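Local coordinates for protein putative O-Methyltransferase (Corynebacterium glutamicum, PDB 3DR5) that probably acts as an S-adenosyl-L-methionine-dependent O-methyltransferase whose natural substrate is unknown, at residues P65-V70 and R95-L100; L84-P89 and S109-L114. All coordinates share one frame; numbering follows the deposited sequence.

From the N terminus, strand 59-63 runs through the turn at Pro65 into helix 67-77, and the chain returns as strand 83-87, crosses over as helix 91-103 and ends this part of the sheet in edge strand 111-114. Contact 1 closes a 24-residue loop by joining the start of helix 67-77 to helix 91-103; contact 2 closes one of 19 residues by pairing strand 83-87 with strand 111-114. Their segments alternate along the chain, so the contacts cross rather than nest. Their centres lie about 9 Å apart, and Ala67 packs on Cys86 and Ala97 on Phe113, tying the helix pair to the strand pair it packs on.

Contact 1 (P65-V70 and R95-L100); sequences PAAGLV and RQAKAL
Gly68 brings its bare backbone against Ala97 and Leu100, and this is where the first turn of helix 67-77 meets helix 91-103. With no side chain in between, the CA atoms of Gly68 and Ala97 come to 4.2 Å. Two methyl groups close on the glycine: CB of Ala97 lies 4.0 Å from Gly68 N, and CD1 of Leu100 lies 3.9 Å from Gly68 CA. Leu100 reaches there with CG anti to its own carbonyl carbon (chi1 -77°), and chi2 near 167° carries CD1 onward to the glycine. Next to them, CB of Ala67 touches CB of Ala97 at 4.3 Å, a small apolar contact that completes the tight part. All of these residues are buried.

Toward Pro65 the two segments separate and water takes over. One water donates to Pro65 O at 2.5 Å and to OE1 of Gln96 at 2.6 Å, so it links two acceptors that do not meet directly. Gln96 and Pro65 are both partly exposed, and the bridge marks the looser side of the contact. Ala66, between Pro65 and the helix, is the N-cap residue of helix 67-77. In class I methyltransferases the turn after the first strand commonly borders the S-adenosylmethionine site, and this segment is consistent with that position.

Around the pair, helix 20-31 packs on Leu69 through Arg26 and on Leu100 through Arg24, Ala25 and Asp28, while Phe113 of strand 111-114 meets Ala97 and Lys98.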
loop_
_atom_site.group_PDB
_atom_site.type_symbol
_atom_site.label_atom_id
_atom_site.label_comp_id
_atom_site.label_asym_id
_atom_site.label_seq_id
_atom_site.Cartn_x
_atom_site.Cartn_y
_atom_site.Cartn_z
ATOM N N PRO A 65 -16.683 13.340 -0.608
ATOM C CA PRO A 65 -17.071 14.742 -0.820
ATOM C C PRO A 65 -15.921 15.526 -1.449
ATOM O O PRO A 65 -16.134 16.541 -2.096
ATOM C CB PRO A 65 -17.373 15.254 0.586
ATOM C CG PRO A 65 -17.797 14.042 1.323
ATOM C CD PRO A 65 -16.924 12.925 0.788
ATOM N N ALA A 66 -14.697 15.065 -1.226
ATOM C CA ALA A 66 -13.512 15.726 -1.779
ATOM C C ALA A 66 -12.862 14.835 -2.833
ATOM O O ALA A 66 -11.720 14.417 -2.687
ATOM C CB ALA A 66 -12.507 16.022 -0.672
ATOM N N ALA A 67 -13.591 14.557 -3.907
ATOM C CA ALA A 67 -13.096 13.699 -4.981
ATOM C C ALA A 67 -11.955 14.312 -5.775
ATOM O O ALA A 67 -11.195 13.599 -6.438
ATOM C CB ALA A 67 -14.243 13.330 -5.918
ATOM N N GLY A 68 -11.843 15.635 -5.705
ATOM C CA GLY A 68 -10.802 16.324 -6.436
ATOM C C GLY A 68 -9.409 16.030 -5.912
ATOM O O GLY A 68 -8.488 15.751 -6.690
ATOM N N LEU A 69 -9.248 16.102 -4.596
ATOM C CA LEU A 69 -7.956 15.843 -3.985
ATOM C C LEU A 69 -7.613 14.361 -4.186
ATOM O O LEU A 69 -6.596 14.023 -4.780
ATOM C CB LEU A 69 -7.992 16.199 -2.490
ATOM C CG LEU A 69 -6.745 15.827 -1.680
ATOM C CD1 LEU A 69 -5.548 16.644 -2.134
ATOM C CD2 LEU A 69 -7.016 16.064 -0.209
ATOM N N VAL A 70 -8.475 13.486 -3.689
ATOM C CA VAL A 70 -8.291 12.043 -3.820
ATOM C C VAL A 70 -8.044 11.613 -5.272
ATOM O O VAL A 70 -7.113 10.847 -5.544
ATOM C CB VAL A 70 -9.532 11.292 -3.270
ATOM C CG1 VAL A 70 -9.478 9.805 -3.648
ATOM C CG2 VAL A 70 -9.595 11.448 -1.765
ATOM N N ARG A 95 -18.806 20.471 -9.013
ATOM C CA ARG A 95 -18.148 21.643 -9.588
ATOM C C ARG A 95 -16.734 21.729 -9.024
ATOM O O ARG A 95 -15.786 22.013 -9.751
ATOM C CB ARG A 95 -18.905 22.929 -9.243
ATOM C CG ARG A 95 -19.892 23.377 -10.303
ATOM C CD ARG A 95 -20.136 24.880 -10.230
ATOM N NE ARG A 95 -19.530 25.600 -11.350
ATOM C CZ ARG A 95 -19.239 26.900 -11.340
ATOM N NH1 ARG A 95 -19.494 27.635 -10.264
ATOM N NH2 ARG A 95 -18.690 27.471 -12.407
ATOM N N GLN A 96 -16.604 21.478 -7.724
ATOM C CA GLN A 96 -15.309 21.529 -7.046
ATOM C C GLN A 96 -14.306 20.543 -7.649
ATOM O O GLN A 96 -13.140 20.885 -7.855
ATOM C CB GLN A 96 -15.491 21.259 -5.536
ATOM C CG GLN A 96 -16.003 22.471 -4.739
ATOM C CD GLN A 96 -16.605 22.110 -3.377
ATOM O OE1 GLN A 96 -16.240 21.107 -2.766
ATOM N NE2 GLN A 96 -17.534 22.944 -2.897
ATOM N N ALA A 97 -14.768 19.330 -7.936
ATOM C CA ALA A 97 -13.914 18.285 -8.498
ATOM C C ALA A 97 -13.531 18.519 -9.958
ATOM O O ALA A 97 -12.351 18.520 -10.297
ATOM C CB ALA A 97 -14.594 16.920 -8.348
ATOM N N LYS A 98 -14.526 18.707 -10.820
ATOM C CA LYS A 98 -14.278 18.941 -12.241
ATOM C C LYS A 98 -13.353 20.141 -12.465
ATOM O O LYS A 98 -12.558 20.157 -13.411
ATOM C CB LYS A 98 -15.602 19.152 -12.980
ATOM C CG LYS A 98 -16.433 17.875 -13.145
ATOM C CD LYS A 98 -17.837 18.213 -13.647
ATOM C CE LYS A 98 -18.231 17.415 -14.880
ATOM N NZ LYS A 98 -19.093 16.245 -14.561
ATOM N N ALA A 99 -13.453 21.140 -11.592
ATOM C CA ALA A 99 -12.605 22.322 -11.685
ATOM C C ALA A 99 -11.149 21.903 -11.428
ATOM O O ALA A 99 -10.261 22.182 -12.235
ATOM C CB ALA A 99 -13.037 23.359 -10.652
ATOM N N LEU A 100 -10.904 21.238 -10.297
ATOM C CA LEU A 100 -9.551 20.797 -9.946
ATOM C C LEU A 100 -8.918 19.919 -11.030
ATOM O O LEU A 100 -7.718 20.024 -11.298
ATOM C CB LEU A 100 -9.566 20.066 -8.595
ATOM C CG LEU A 100 -9.674 20.991 -7.381
ATOM C CD1 LEU A 100 -10.000 20.170 -6.141
ATOM C CD2 LEU A 100 -8.358 21.765 -7.195
HETATM O O HOH W 1 -15.529 18.628 -3.300
#

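Contact 2 (L84-P89 and S109-L114); sequences LTCIDP and SRVRFL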
loop_
_atom_site.group_PDB
_atom_site.type_symbol
_atom_site.label_atom_id
_atom_site.label_comp_id
_atom_site.label_asym_id
_atom_site.label_seq_id
_atom_site.Cartn_x
_atom_site.Cartn_y
_atom_site.Cartn_z
ATOM N N LEU A 84 -11.603 7.700 -14.020
ATOM C CA LEU A 84 -11.827 7.849 -12.591
ATOM C C LEU A 84 -13.302 8.220 -12.492
ATOM O O LEU A 84 -13.768 9.167 -13.134
ATOM C CB LEU A 84 -10.979 8.976 -11.975
ATOM C CG LEU A 84 -11.387 9.399 -10.551
ATOM C CD1 LEU A 84 -11.106 8.278 -9.547
ATOM C CD2 LEU A 84 -10.611 10.653 -10.174
ATOM N N THR A 85 -14.048 7.454 -11.709
ATOM C CA THR A 85 -15.468 7.714 -11.513
ATOM C C THR A 85 -15.634 8.269 -10.102
ATOM O O THR A 85 -15.336 7.592 -9.117
ATOM C CB THR A 85 -16.295 6.424 -11.678
ATOM O OG1 THR A 85 -16.194 5.971 -13.034
ATOM C CG2 THR A 85 -17.752 6.663 -11.324
ATOM N N CYS A 86 -16.103 9.511 -10.016
ATOM C CA CYS A 86 -16.321 10.173 -8.736
ATOM C C CYS A 86 -17.804 10.147 -8.408
ATOM O O CYS A 86 -18.649 10.334 -9.280
ATOM C CB CYS A 86 -15.841 11.622 -8.793
ATOM S SG CYS A 86 -14.115 11.812 -9.285
ATOM N N ILE A 87 -18.117 9.920 -7.139
ATOM C CA ILE A 87 -19.507 9.843 -6.708
ATOM C C ILE A 87 -19.828 10.653 -5.456
ATOM O O ILE A 87 -19.274 10.390 -4.379
ATOM C CB ILE A 87 -19.920 8.385 -6.404
ATOM C CG1 ILE A 87 -19.448 7.453 -7.522
ATOM C CG2 ILE A 87 -21.435 8.303 -6.209
ATOM C CD1 ILE A 87 -19.897 6.015 -7.355
ATOM N N ASP A 88 -20.704 11.643 -5.609
ATOM C CA ASP A 88 -21.171 12.452 -4.490
ATOM C C ASP A 88 -22.484 13.130 -4.915
ATOM O O ASP A 88 -22.640 13.525 -6.067
ATOM C CB ASP A 88 -20.139 13.509 -4.063
ATOM C CG ASP A 88 -20.526 14.195 -2.750
ATOM O OD1 ASP A 88 -20.374 13.571 -1.681
ATOM O OD2 ASP A 88 -21.006 15.346 -2.794
ATOM N N PRO A 89 -23.448 13.251 -3.989
ATOM C CA PRO A 89 -24.752 13.876 -4.262
ATOM C C PRO A 89 -24.801 15.401 -4.300
ATOM O O PRO A 89 -25.775 15.983 -4.780
ATOM C CB PRO A 89 -25.640 13.323 -3.148
ATOM C CG PRO A 89 -24.696 13.182 -1.997
ATOM C CD PRO A 89 -23.408 12.666 -2.633
ATOM N N SER A 109 -12.262 13.404 -20.581
ATOM C CA SER A 109 -12.490 12.008 -20.944
ATOM C C SER A 109 -11.942 11.003 -19.930
ATOM O O SER A 109 -12.312 9.828 -19.947
ATOM C CB SER A 109 -11.866 11.736 -22.309
ATOM O OG SER A 109 -10.625 12.415 -22.424
ATOM N N ARG A 110 -11.064 11.477 -19.051
ATOM C CA ARG A 110 -10.451 10.630 -18.033
ATOM C C ARG A 110 -11.285 10.535 -16.757
ATOM O O ARG A 110 -11.120 9.611 -15.964
ATOM C CB ARG A 110 -9.067 11.162 -17.667
ATOM C CG ARG A 110 -8.004 11.072 -18.749
ATOM C CD ARG A 110 -7.734 9.630 -19.152
ATOM N NE ARG A 110 -7.551 8.707 -18.027
ATOM C CZ ARG A 110 -6.470 8.648 -17.254
ATOM N NH1 ARG A 110 -5.451 9.460 -17.469
ATOM N NH2 ARG A 110 -6.394 7.738 -16.291
ATOM N N VAL A 111 -12.185 11.491 -16.569
ATOM C CA VAL A 111 -13.025 11.530 -15.380
ATOM C C VAL A 111 -14.521 11.456 -15.679
ATOM O O VAL A 111 -14.978 11.857 -16.747
ATOM C CB VAL A 111 -12.755 12.810 -14.558
ATOM C CG1 VAL A 111 -13.770 12.934 -13.432
ATOM C CG2 VAL A 111 -11.340 12.778 -13.977
ATOM N N ARG A 112 -15.271 10.946 -14.711
ATOM C CA ARG A 112 -16.706 10.813 -14.829
ATOM C C ARG A 112 -17.300 11.113 -13.452
ATOM O O ARG A 112 -16.919 10.485 -12.457
ATOM C CB ARG A 112 -17.022 9.376 -15.264
ATOM C CG ARG A 112 -18.467 8.970 -15.183
ATOM C CD ARG A 112 -18.550 7.510 -14.761
ATOM N NE ARG A 112 -19.409 6.726 -15.640
ATOM C CZ ARG A 112 -19.578 5.411 -15.539
ATOM N NH1 ARG A 112 -18.948 4.718 -14.594
ATOM N NH2 ARG A 112 -20.383 4.792 -16.386
ATOM N N PHE A 113 -18.228 12.063 -13.382
ATOM C CA PHE A 113 -18.833 12.387 -12.099
ATOM C C PHE A 113 -20.297 11.957 -12.039
ATOM O O PHE A 113 -21.103 12.308 -12.903
ATOM C CB PHE A 113 -18.724 13.886 -11.796
ATOM C CG PHE A 113 -18.747 14.207 -10.316
ATOM C CD1 PHE A 113 -17.578 14.585 -9.653
ATOM C CD2 PHE A 113 -19.920 14.082 -9.581
ATOM C CE1 PHE A 113 -17.580 14.823 -8.273
ATOM C CE2 PHE A 113 -19.937 14.320 -8.207
ATOM C CZ PHE A 113 -18.764 14.691 -7.548
ATOM N N LEU A 114 -20.640 11.182 -11.021
ATOM C CA LEU A 114 -22.017 10.735 -10.853
ATOM C C LEU A 114 -22.623 11.462 -9.642
ATOM O O LEU A 114 -22.306 11.150 -8.486
ATOM C CB LEU A 114 -22.080 9.209 -10.643
ATOM C CG LEU A 114 -21.310 8.330 -11.640
ATOM C CD1 LEU A 114 -21.487 6.860 -11.287
ATOM C CD2 LEU A 114 -21.809 8.598 -13.052
#
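Cys86 and Phe113 sit side by side on one face of two parallel strands, 83-87 and 111-114, which helix 91-103 joins into a beta-alpha-beta crossover of the Rossmann-like methyltransferase fold. Backbone bonds zip the strands in register: Cys86 N to Arg112 O and Leu114 N to Cys86 O are both 2.8 Å, whereas Asp88 N to Leu114 O is weak at 3.3 Å.

On this face, turned to helices 67-77 and 91-103, CG of Phe113 anti to the backbone N (chi1 -154°) sets the ring beside Cys86, whose CB lies 3.5 Å from ring atom CD1. The Cys86 sulfur makes an oblique sulfur-aromatic contact, 5.3 Å from the ring centroid. Cys86 O sits above one ring face, nearer its margin than its centre.

On the other face, the Thr85 and Arg112 side chains lie alongside each other in the same direction. CD of Arg112 passes 3.3 Å from OG1 of Thr85, and NH1 gives that oxygen a weak hydrogen bond (NH1 to Thr85 OG1, 3.4 Å); NH1 makes a second weak hydrogen bond, to OH of Tyr130. CG2 of Thr85, anti to its backbone N, meets CD1 of Leu114 at 3.7 Å.

OD2 of Asp88 is hydrogen-bonded to ND1 of His93 and to N of Glu90, while its carbonyl O lies in the plane of the Phe113 ring, 3.5 Å from CE2 at the edge.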